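PDB 3BDK: D-mannonate dehydratase from Streptococcus suis, which probably catalyses the manganese- or iron(II)-dependent dehydration of D-mannonate to 2-dehydro-3-deoxy-D-gluconate. Local coordinates for residues E68-V73 with L78-I83; E84-H89 with T108-V113; S152-V157 with G226-P231; R232-Q237 with G259-D264. All blocks are in the same frame, centred on the assembly; numbering follows the deposited sequence.

Overall arrangement
All four contacts belong to a xylose isomerase-like TIM barrel and follow one another along the chain. Interaction 1 packs helix 63-74 on strand 79-84, and interaction 2 carries on from the end of that strand, through the loop 84-89, to helix 99-114; they touch where I83 CD1 lies 3.6 Å from V113 CG2. Interactions 3 and 4 lie on the other side of the chain's centre from interaction 1, share the long loop between strand 215-218 and helix 237-245, and have centres about 16 Å apart. Interactions 1 and 3 are about 38 Å apart between centres. Interactions 1 and 2 follow one strand outward, 3 and 4 one loop; segment 84-89 contributes E84 to the sugar pocket.

Interaction 1: E68-V73 with L78-I83; sequences ELKKMV and LEITVI
V73 holds CG1 anti to its backbone N (chi1 166°), which carries this methyl away from the helix to the chain of L78 and E79; L78 CB is put beside it by the backbone, while L78 CG, anti to the carbonyl carbon, turns on toward I39 and K40. The contact closes a beta-alpha-beta unit of the TIM barrel, made of strand 47-50, helix 63-74 and strand 79-84. Helix and strand axes approach to 8.1 Å at 123° between their directions, so the chain turns back sharply after the helix.

V73 CG1 meets backbone atoms more than a side chain: it is 3.5 Å from L78 O and 3.7 Å from E79 N. Its apolar partner is L78 CB, at 4.0 Å. A branched, compact valine suits a place where helix and chain come so near. A weak hydrogen bond from L78 N to V73 O, 3.5 Å long, also spans the turn. Around this core, V73 reaches I48 of the neighbouring strand and L36 of helix 36-40, the helix to which I39 and K40 belong.

The charged residues lean to other partners. K70 NZ forms a salt bridge with E74 and E79 OE2 one with K22, while K70 NZ and E79 OE1 stay 6.7 Å apart. K70 offers the strand its aliphatic part instead. I80, a buried isoleucine also packed on I48, T50 and I118, faces it loosely: its CG1 comes to 4.5 Å from K70 CG.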
# COMPACT_ATOMS: atom_id res chain seq x y z
N GLU A 68 -19.02 -19.37 -15.74
CA GLU A 68 -19.32 -19.69 -14.35
C GLU A 68 -18.35 -19.03 -13.35
O GLU A 68 -18.66 -18.92 -12.15
CB GLU A 68 -19.42 -21.21 -14.12
CG GLU A 68 -18.18 -21.88 -13.58
CD GLU A 68 -18.47 -23.21 -12.90
OE1 GLU A 68 -19.24 -24.02 -13.48
OE2 GLU A 68 -17.93 -23.46 -11.80
N LEU A 69 -17.19 -18.58 -13.84
CA LEU A 69 -16.25 -17.83 -13.02
C LEU A 69 -16.48 -16.33 -13.18
O LEU A 69 -16.27 -15.57 -12.24
CB LEU A 69 -14.79 -18.21 -13.34
CG LEU A 69 -14.34 -19.67 -13.17
CD1 LEU A 69 -12.82 -19.77 -13.21
CD2 LEU A 69 -14.90 -20.35 -11.89
N LYS A 70 -16.92 -15.92 -14.37
CA LYS A 70 -17.28 -14.53 -14.63
C LYS A 70 -18.52 -14.13 -13.84
O LYS A 70 -18.66 -12.97 -13.44
CB LYS A 70 -17.54 -14.34 -16.12
CG LYS A 70 -17.84 -12.91 -16.52
CD LYS A 70 -18.77 -12.86 -17.71
CE LYS A 70 -18.60 -11.56 -18.49
NZ LYS A 70 -18.57 -10.35 -17.62
N LYS A 71 -19.42 -15.09 -13.65
CA LYS A 71 -20.64 -14.86 -12.88
C LYS A 71 -20.30 -14.81 -11.39
O LYS A 71 -20.87 -14.00 -10.64
CB LYS A 71 -21.70 -15.94 -13.17
CG LYS A 71 -23.14 -15.51 -12.87
CD LYS A 71 -24.15 -16.46 -13.54
CE LYS A 71 -25.50 -16.48 -12.81
NZ LYS A 71 -25.49 -17.24 -11.52
N MET A 72 -19.36 -15.66 -10.98
CA MET A 72 -18.91 -15.70 -9.59
C MET A 72 -18.24 -14.40 -9.18
O MET A 72 -18.23 -14.04 -8.01
CB MET A 72 -17.97 -16.89 -9.36
CG MET A 72 -18.13 -17.52 -7.98
SD MET A 72 -17.15 -19.03 -7.71
CE MET A 72 -17.96 -20.19 -8.81
N VAL A 73 -17.70 -13.68 -10.16
CA VAL A 73 -16.95 -12.44 -9.93
C VAL A 73 -17.81 -11.20 -10.12
O VAL A 73 -17.68 -10.24 -9.37
CB VAL A 73 -15.68 -12.38 -10.81
CG1 VAL A 73 -15.08 -10.98 -10.84
CG2 VAL A 73 -14.65 -13.39 -10.34
N LEU A 78 -16.82 -6.92 -8.77
CA LEU A 78 -15.60 -6.88 -9.56
C LEU A 78 -15.78 -7.48 -10.95
O LEU A 78 -16.84 -8.04 -11.27
CB LEU A 78 -14.46 -7.61 -8.82
CG LEU A 78 -13.88 -6.99 -7.54
CD1 LEU A 78 -12.71 -7.83 -7.08
CD2 LEU A 78 -13.47 -5.53 -7.73
N GLU A 79 -14.71 -7.39 -11.74
CA GLU A 79 -14.74 -7.60 -13.19
C GLU A 79 -13.46 -8.32 -13.68
O GLU A 79 -12.37 -8.04 -13.18
CB GLU A 79 -14.87 -6.23 -13.87
CG GLU A 79 -14.32 -6.15 -15.28
CD GLU A 79 -14.46 -4.77 -15.90
OE1 GLU A 79 -15.20 -4.65 -16.90
OE2 GLU A 79 -13.85 -3.81 -15.38
N ILE A 80 -13.60 -9.22 -14.65
CA ILE A 80 -12.43 -9.78 -15.34
C ILE A 80 -11.86 -8.82 -16.38
O ILE A 80 -12.55 -8.42 -17.31
CB ILE A 80 -12.74 -11.08 -16.06
CG1 ILE A 80 -13.68 -11.96 -15.21
CG2 ILE A 80 -11.44 -11.76 -16.43
CD1 ILE A 80 -13.02 -13.19 -14.57
N THR A 81 -10.59 -8.46 -16.22
CA THR A 81 -9.92 -7.51 -17.11
C THR A 81 -8.90 -8.21 -18.01
O THR A 81 -8.51 -7.67 -19.06
CB THR A 81 -9.22 -6.40 -16.29
OG1 THR A 81 -8.56 -5.47 -17.16
CG2 THR A 81 -8.21 -6.99 -15.31
N VAL A 82 -8.49 -9.42 -17.60
CA VAL A 82 -7.39 -10.18 -18.18
C VAL A 82 -7.49 -11.61 -17.69
O VAL A 82 -7.90 -11.85 -16.56
CB VAL A 82 -6.00 -9.67 -17.71
CG1 VAL A 82 -4.88 -10.59 -18.19
CG2 VAL A 82 -5.74 -8.22 -18.14
N ILE A 83 -7.12 -12.57 -18.53
CA ILE A 83 -7.05 -13.96 -18.09
C ILE A 83 -5.60 -14.37 -17.94
O ILE A 83 -4.82 -14.27 -18.88
CB ILE A 83 -7.81 -14.90 -19.06
CG1 ILE A 83 -9.31 -14.74 -18.84
CG2 ILE A 83 -7.37 -16.37 -18.88
CD1 ILE A 83 -10.17 -15.65 -19.66

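Interaction 2: E84-H89 with T108-V113; sequences ESIPVH and TSIRNV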
# COMPACT_ATOMS: atom_id res chain seq x y z
N GLU A 84 -5.23 -14.81 -16.74
CA GLU A 84 -3.85 -15.18 -16.53
C GLU A 84 -3.70 -16.62 -16.89
O GLU A 84 -3.82 -17.54 -16.06
CB GLU A 84 -3.34 -14.94 -15.12
CG GLU A 84 -1.83 -15.10 -15.05
CD GLU A 84 -1.07 -13.79 -15.15
OE1 GLU A 84 -1.70 -12.72 -15.28
OE2 GLU A 84 0.18 -13.82 -15.06
N SER A 85 -3.46 -16.78 -18.19
CA SER A 85 -2.87 -17.96 -18.76
C SER A 85 -3.90 -18.97 -19.22
O SER A 85 -4.55 -19.63 -18.42
CB SER A 85 -1.83 -18.58 -17.82
OG SER A 85 -0.79 -19.18 -18.57
N ILE A 86 -4.05 -19.01 -20.54
CA ILE A 86 -4.30 -20.25 -21.25
C ILE A 86 -2.90 -20.81 -21.60
O ILE A 86 -2.20 -20.25 -22.45
CB ILE A 86 -5.12 -20.03 -22.53
CG1 ILE A 86 -6.32 -19.11 -22.28
CG2 ILE A 86 -5.57 -21.38 -23.09
CD1 ILE A 86 -7.05 -18.68 -23.55
N PRO A 87 -2.48 -21.87 -20.90
CA PRO A 87 -1.17 -22.51 -21.10
C PRO A 87 -0.99 -23.28 -22.41
O PRO A 87 -1.64 -24.30 -22.64
CB PRO A 87 -1.06 -23.47 -19.90
CG PRO A 87 -2.48 -23.77 -19.52
CD PRO A 87 -3.25 -22.50 -19.81
N VAL A 88 -0.08 -22.79 -23.24
CA VAL A 88 0.43 -23.52 -24.40
C VAL A 88 1.02 -24.88 -24.00
O VAL A 88 1.82 -24.95 -23.05
CB VAL A 88 1.50 -22.67 -25.07
CG1 VAL A 88 1.92 -23.30 -26.34
CG2 VAL A 88 0.97 -21.27 -25.32
N HIS A 89 0.61 -25.95 -24.70
CA HIS A 89 1.05 -27.33 -24.43
C HIS A 89 2.53 -27.51 -24.79
O HIS A 89 3.04 -26.87 -25.71
CB HIS A 89 0.17 -28.35 -25.23
CG HIS A 89 0.31 -29.78 -24.77
ND1 HIS A 89 1.38 -30.58 -25.11
CD2 HIS A 89 -0.48 -30.54 -23.97
CE1 HIS A 89 1.25 -31.77 -24.54
NE2 HIS A 89 0.13 -31.77 -23.83
N THR A 108 -10.29 -22.14 -30.00
CA THR A 108 -11.61 -21.84 -29.44
C THR A 108 -11.57 -21.15 -28.07
O THR A 108 -12.41 -20.29 -27.76
CB THR A 108 -12.53 -23.09 -29.37
OG1 THR A 108 -11.76 -24.24 -29.00
CG2 THR A 108 -13.21 -23.32 -30.72
N SER A 109 -10.59 -21.52 -27.25
CA SER A 109 -10.33 -20.80 -26.00
C SER A 109 -10.33 -19.30 -26.26
O SER A 109 -10.94 -18.53 -25.51
CB SER A 109 -9.01 -21.22 -25.39
OG SER A 109 -9.07 -22.57 -25.00
N ILE A 110 -9.67 -18.89 -27.35
CA ILE A 110 -9.58 -17.47 -27.66
C ILE A 110 -10.97 -16.95 -28.01
O ILE A 110 -11.30 -15.82 -27.67
CB ILE A 110 -8.64 -17.14 -28.85
CG1 ILE A 110 -7.39 -18.04 -28.89
CG2 ILE A 110 -8.29 -15.65 -28.85
CD1 ILE A 110 -6.37 -17.79 -27.81
N ARG A 111 -11.76 -17.77 -28.69
CA ARG A 111 -13.09 -17.34 -29.14
C ARG A 111 -14.10 -17.33 -27.98
O ARG A 111 -14.74 -16.31 -27.73
CB ARG A 111 -13.59 -18.19 -30.33
CG ARG A 111 -13.15 -17.67 -31.72
CD ARG A 111 -13.70 -18.56 -32.89
NE ARG A 111 -13.25 -19.95 -32.79
CZ ARG A 111 -12.33 -20.50 -33.58
NH1 ARG A 111 -11.98 -21.77 -33.38
NH2 ARG A 111 -11.77 -19.80 -34.56
N ASN A 112 -14.21 -18.45 -27.27
CA ASN A 112 -14.97 -18.52 -26.02
C ASN A 112 -14.70 -17.36 -25.03
O ASN A 112 -15.62 -16.84 -24.40
CB ASN A 112 -14.75 -19.88 -25.36
CG ASN A 112 -15.54 -20.98 -26.04
OD1 ASN A 112 -16.42 -20.70 -26.85
ND2 ASN A 112 -15.24 -22.23 -25.72
N VAL A 113 -13.43 -16.97 -24.91
CA VAL A 113 -13.00 -15.86 -24.04
C VAL A 113 -13.42 -14.49 -24.60
O VAL A 113 -13.85 -13.61 -23.85
CB VAL A 113 -11.48 -15.95 -23.74
CG1 VAL A 113 -10.90 -14.62 -23.24
CG2 VAL A 113 -11.19 -17.09 -22.76
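I86, in the loop that leaves strand 79-84 of the TIM barrel at its active-site end, rests its side chain on S109 of helix 99-114. This is the tight part of the contact: I86 CD1 lies 3.7 Å from S109 CB and I86 CG2 4.1 Å from the same carbon, so both branches of the isoleucine press on it from the same side. With chi1 at -46°, CG2 stands anti to the backbone N and CG1 anti to the carbonyl carbon, which brings both branches to the helix. A serine suits this spot because it is small, and its OG is turned to N105 O within the helix. W61 and V121 also touch I86.

Away from S109 the fit slackens, and I110 meets the loop with only the end of its side chain. The more open parts hold H89 and R111, both partly exposed: H89 caps helix 90-93, its ND1 accepting from D91 N, and R111 pairs with E211. E84, by contrast, is buried against the bound sugar and forms a salt bridge with R328. The loose edge of the packing is marked by I86 CD1 and I110 CD1, 4.4 Å apart.

Interaction 3: S152-V157 with G226-P231; sequences SDLAGV and GIFGLP
F228 reaches from its turn to L154 and V157. CB leaves a type I' beta turn, I227 to L230, whose closing bond runs from L230 N to I227 O at 2.7 Å; F228 and G229 both take the positive phi this turn needs, which glycine adopts easily. With chi1 at -60°, CG lies anti to the carbonyl carbon and the ring is carried across to the other loop. CD1 first meets V157 O, 4.0 Å away. CE1 comes closer, 3.6 Å from V157 O and 3.4 Å from V157 CG2, and that methyl lies at the ring edge, near its plane. CZ, the tip, is 3.6 Å from V157 CG2 and 4.1 Å from L154 CG. A long, rigid, apolar phenyl suits this place: it spans the 8.5 Å between V157 CA and F228 CA and offers its CE1-CZ rim to both side chains.

The contact lies near the surface of the chain, V157 being exposed. P159 also touches F228, just before the unmodelled residues 160-173. F149 of strand 145-150 touches both L154 and I227, while helix 176-187 holds the turn through R186 NE, bonded to F228 O, and through Y185, against which L230 and P231 pack.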
# COMPACT_ATOMS: atom_id res chain seq x y z
N SER A 152 24.00 -20.28 -7.27
CA SER A 152 24.96 -21.24 -6.75
C SER A 152 24.29 -22.40 -6.02
O SER A 152 24.85 -23.48 -5.93
CB SER A 152 26.00 -20.56 -5.86
OG SER A 152 26.74 -19.62 -6.63
N ASP A 153 23.07 -22.19 -5.56
CA ASP A 153 22.38 -23.23 -4.83
C ASP A 153 21.67 -24.18 -5.78
O ASP A 153 21.34 -25.32 -5.41
CB ASP A 153 21.40 -22.61 -3.82
CG ASP A 153 22.11 -21.75 -2.75
OD1 ASP A 153 23.11 -21.05 -3.06
OD2 ASP A 153 21.66 -21.78 -1.58
N LEU A 154 21.45 -23.73 -7.00
CA LEU A 154 20.89 -24.59 -8.04
C LEU A 154 21.95 -25.18 -8.97
O LEU A 154 21.61 -25.80 -9.98
CB LEU A 154 19.79 -23.86 -8.80
CG LEU A 154 18.34 -24.31 -8.52
CD1 LEU A 154 18.16 -25.02 -7.15
CD2 LEU A 154 17.33 -23.18 -8.69
N ALA A 155 23.22 -24.99 -8.63
CA ALA A 155 24.32 -25.59 -9.37
C ALA A 155 24.33 -27.12 -9.23
O ALA A 155 24.37 -27.83 -10.24
CB ALA A 155 25.65 -25.00 -8.91
N GLY A 156 24.29 -27.61 -8.00
CA GLY A 156 24.23 -29.04 -7.75
C GLY A 156 23.13 -29.82 -8.48
O GLY A 156 23.38 -30.91 -9.02
N VAL A 157 21.92 -29.24 -8.54
CA VAL A 157 20.68 -29.95 -8.93
C VAL A 157 20.51 -30.41 -10.39
O VAL A 157 20.79 -29.67 -11.34
CB VAL A 157 19.41 -29.18 -8.51
CG1 VAL A 157 19.38 -28.98 -7.01
CG2 VAL A 157 19.35 -27.86 -9.20
N GLY A 226 18.99 -19.05 -19.72
CA GLY A 226 19.01 -20.51 -19.72
C GLY A 226 19.27 -21.06 -18.34
O GLY A 226 20.22 -20.63 -17.68
N ILE A 227 18.41 -21.96 -17.88
CA ILE A 227 18.71 -22.78 -16.70
C ILE A 227 18.83 -24.22 -17.15
O ILE A 227 18.18 -24.62 -18.11
CB ILE A 227 17.61 -22.74 -15.62
CG1 ILE A 227 16.24 -23.09 -16.23
CG2 ILE A 227 17.65 -21.40 -14.88
CD1 ILE A 227 14.97 -22.70 -15.39
N PHE A 228 19.66 -24.99 -16.45
CA PHE A 228 19.68 -26.43 -16.64
C PHE A 228 19.83 -26.78 -18.13
O PHE A 228 19.22 -27.76 -18.62
CB PHE A 228 18.37 -27.04 -16.13
CG PHE A 228 18.11 -26.79 -14.68
CD1 PHE A 228 19.11 -26.99 -13.73
CD2 PHE A 228 16.84 -26.42 -14.26
CE1 PHE A 228 18.86 -26.81 -12.39
CE2 PHE A 228 16.57 -26.23 -12.93
CZ PHE A 228 17.57 -26.41 -11.98
N GLY A 229 20.59 -25.96 -18.85
CA GLY A 229 20.79 -26.17 -20.29
C GLY A 229 19.55 -26.12 -21.16
O GLY A 229 19.62 -26.43 -22.35
N LEU A 230 18.42 -25.72 -20.59
CA LEU A 230 17.20 -25.50 -21.36
C LEU A 230 17.20 -24.14 -22.03
O LEU A 230 17.73 -23.20 -21.46
CB LEU A 230 15.98 -25.54 -20.47
CG LEU A 230 15.56 -26.79 -19.75
CD1 LEU A 230 14.47 -26.38 -18.73
CD2 LEU A 230 15.06 -27.79 -20.76
N PRO A 231 16.60 -24.02 -23.22
CA PRO A 231 16.62 -22.73 -23.91
C PRO A 231 15.52 -21.76 -23.43
O PRO A 231 14.46 -22.20 -22.97
CB PRO A 231 16.41 -23.14 -25.37
CG PRO A 231 15.50 -24.28 -25.27
CD PRO A 231 15.89 -25.03 -24.02

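Interaction 4: R232-Q237 with G259-D264; sequences RIITGQ and GSYASD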
# COMPACT_ATOMS: atom_id res chain seq x y z
N ARG A 232 15.79 -20.45 -23.52
CA ARG A 232 14.81 -19.41 -23.21
C ARG A 232 14.97 -18.32 -24.23
O ARG A 232 16.10 -17.98 -24.59
CB ARG A 232 15.03 -18.81 -21.83
CG ARG A 232 14.27 -19.48 -20.70
CD ARG A 232 14.97 -20.74 -20.17
NE ARG A 232 14.23 -21.30 -19.05
CZ ARG A 232 13.35 -22.31 -19.12
NH1 ARG A 232 12.72 -22.72 -18.02
NH2 ARG A 232 13.09 -22.92 -20.28
N ILE A 233 13.86 -17.76 -24.71
CA ILE A 233 13.95 -16.73 -25.74
C ILE A 233 13.30 -15.39 -25.38
O ILE A 233 13.67 -14.33 -25.91
CB ILE A 233 13.47 -17.22 -27.15
CG1 ILE A 233 12.04 -17.80 -27.10
CG2 ILE A 233 14.48 -18.21 -27.74
CD1 ILE A 233 11.48 -18.16 -28.47
N ILE A 234 12.34 -15.42 -24.47
CA ILE A 234 11.70 -14.17 -24.10
C ILE A 234 12.43 -13.62 -22.90
O ILE A 234 12.01 -13.76 -21.75
CB ILE A 234 10.16 -14.32 -23.93
CG1 ILE A 234 9.60 -15.21 -25.05
CG2 ILE A 234 9.49 -12.97 -24.05
CD1 ILE A 234 9.87 -14.68 -26.49
N THR A 235 13.55 -12.98 -23.20
CA THR A 235 14.57 -12.73 -22.20
C THR A 235 15.04 -11.26 -22.11
O THR A 235 15.69 -10.90 -21.13
CB THR A 235 15.80 -13.71 -22.44
OG1 THR A 235 16.37 -13.49 -23.73
CG2 THR A 235 15.39 -15.18 -22.34
N GLY A 236 14.71 -10.42 -23.11
CA GLY A 236 15.19 -9.03 -23.17
C GLY A 236 14.74 -8.17 -24.35
O GLY A 236 13.88 -8.58 -25.15
N GLN A 237 15.33 -6.98 -24.47
CA GLN A 237 14.93 -5.99 -25.49
C GLN A 237 14.89 -6.54 -26.91
O GLN A 237 13.92 -6.29 -27.62
CB GLN A 237 15.85 -4.76 -25.44
CG GLN A 237 15.55 -3.67 -26.51
CD GLN A 237 14.09 -3.19 -26.52
OE1 GLN A 237 13.41 -3.15 -25.49
NE2 GLN A 237 13.60 -2.81 -27.70
N GLY A 259 9.60 -7.22 -13.15
CA GLY A 259 10.31 -8.06 -12.20
C GLY A 259 11.08 -9.18 -12.87
O GLY A 259 12.23 -9.47 -12.51
N SER A 260 10.42 -9.84 -13.82
CA SER A 260 11.03 -10.97 -14.53
C SER A 260 12.20 -10.47 -15.33
O SER A 260 13.29 -11.02 -15.23
CB SER A 260 10.03 -11.66 -15.46
OG SER A 260 9.25 -12.62 -14.73
N TYR A 261 11.98 -9.39 -16.08
CA TYR A 261 13.04 -8.76 -16.83
C TYR A 261 14.18 -8.19 -15.99
O TYR A 261 15.33 -8.29 -16.40
CB TYR A 261 12.49 -7.69 -17.76
CG TYR A 261 11.78 -8.24 -18.98
CD1 TYR A 261 10.48 -7.83 -19.30
CD2 TYR A 261 12.41 -9.15 -19.82
CE1 TYR A 261 9.84 -8.33 -20.42
CE2 TYR A 261 11.78 -9.65 -20.93
CZ TYR A 261 10.49 -9.24 -21.23
OH TYR A 261 9.86 -9.77 -22.34
N ALA A 262 13.89 -7.60 -14.83
CA ALA A 262 14.99 -6.98 -14.06
C ALA A 262 15.83 -7.97 -13.28
O ALA A 262 16.85 -7.62 -12.71
CB ALA A 262 14.48 -5.90 -13.11
N SER A 263 15.38 -9.21 -13.27
CA SER A 263 16.09 -10.32 -12.61
C SER A 263 17.41 -10.56 -13.28
O SER A 263 18.33 -11.05 -12.67
CB SER A 263 15.24 -11.58 -12.62
OG SER A 263 14.03 -11.30 -11.91
N ASP A 264 17.50 -10.17 -14.55
CA ASP A 264 18.78 -10.07 -15.22
C ASP A 264 19.29 -8.61 -15.29
O ASP A 264 18.79 -7.82 -16.09
CB ASP A 264 18.70 -10.65 -16.64
CG ASP A 264 20.08 -10.91 -17.23
OD1 ASP A 264 20.94 -10.00 -17.19
OD2 ASP A 264 20.31 -12.03 -17.72
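Near the active-site end of the TIM barrel, Y261 of helix 258-262 packs on the I234-G236 loop that leads to helix 237-245. The tyrosine side chain is about 11 Å from the manganese ion, so the contact lies outside the metal's immediate surroundings; the adjacent S260 touches D222 of the sugar pocket.

The ring meets mostly backbone. Its CE2 lies 3.8 Å from T235 C, which sits at the ring edge and in its plane, and 3.7 Å from G236 N, which approaches obliquely. Farther along, Y261 OH comes to 3.6 Å from I234 CG2, a methyl placed anti to its own backbone N by chi1 of -41°. A tyrosine suits this place because its long aromatic side chain spans from helix to loop, with its CE2 flank on T235 and G236 and its OH end beside I234. I234 centres an inverse gamma turn, which D221 holds by bonding to the I234 backbone. G236, the N-cap of helix 237-245, is almost fully extended (phi -179°, psi -171°), a shape open chiefly to glycine.

Polar ties run through N267, whose ND2 bonds to both T235 O and Y261 O. S263 OG donates to G259 O at 2.6 Å, a bond that satisfies the buried hydroxyl. Van der Waals contact of the ring with backbone and the shared N267 amide thus join the two segments and probably help fix their spacing.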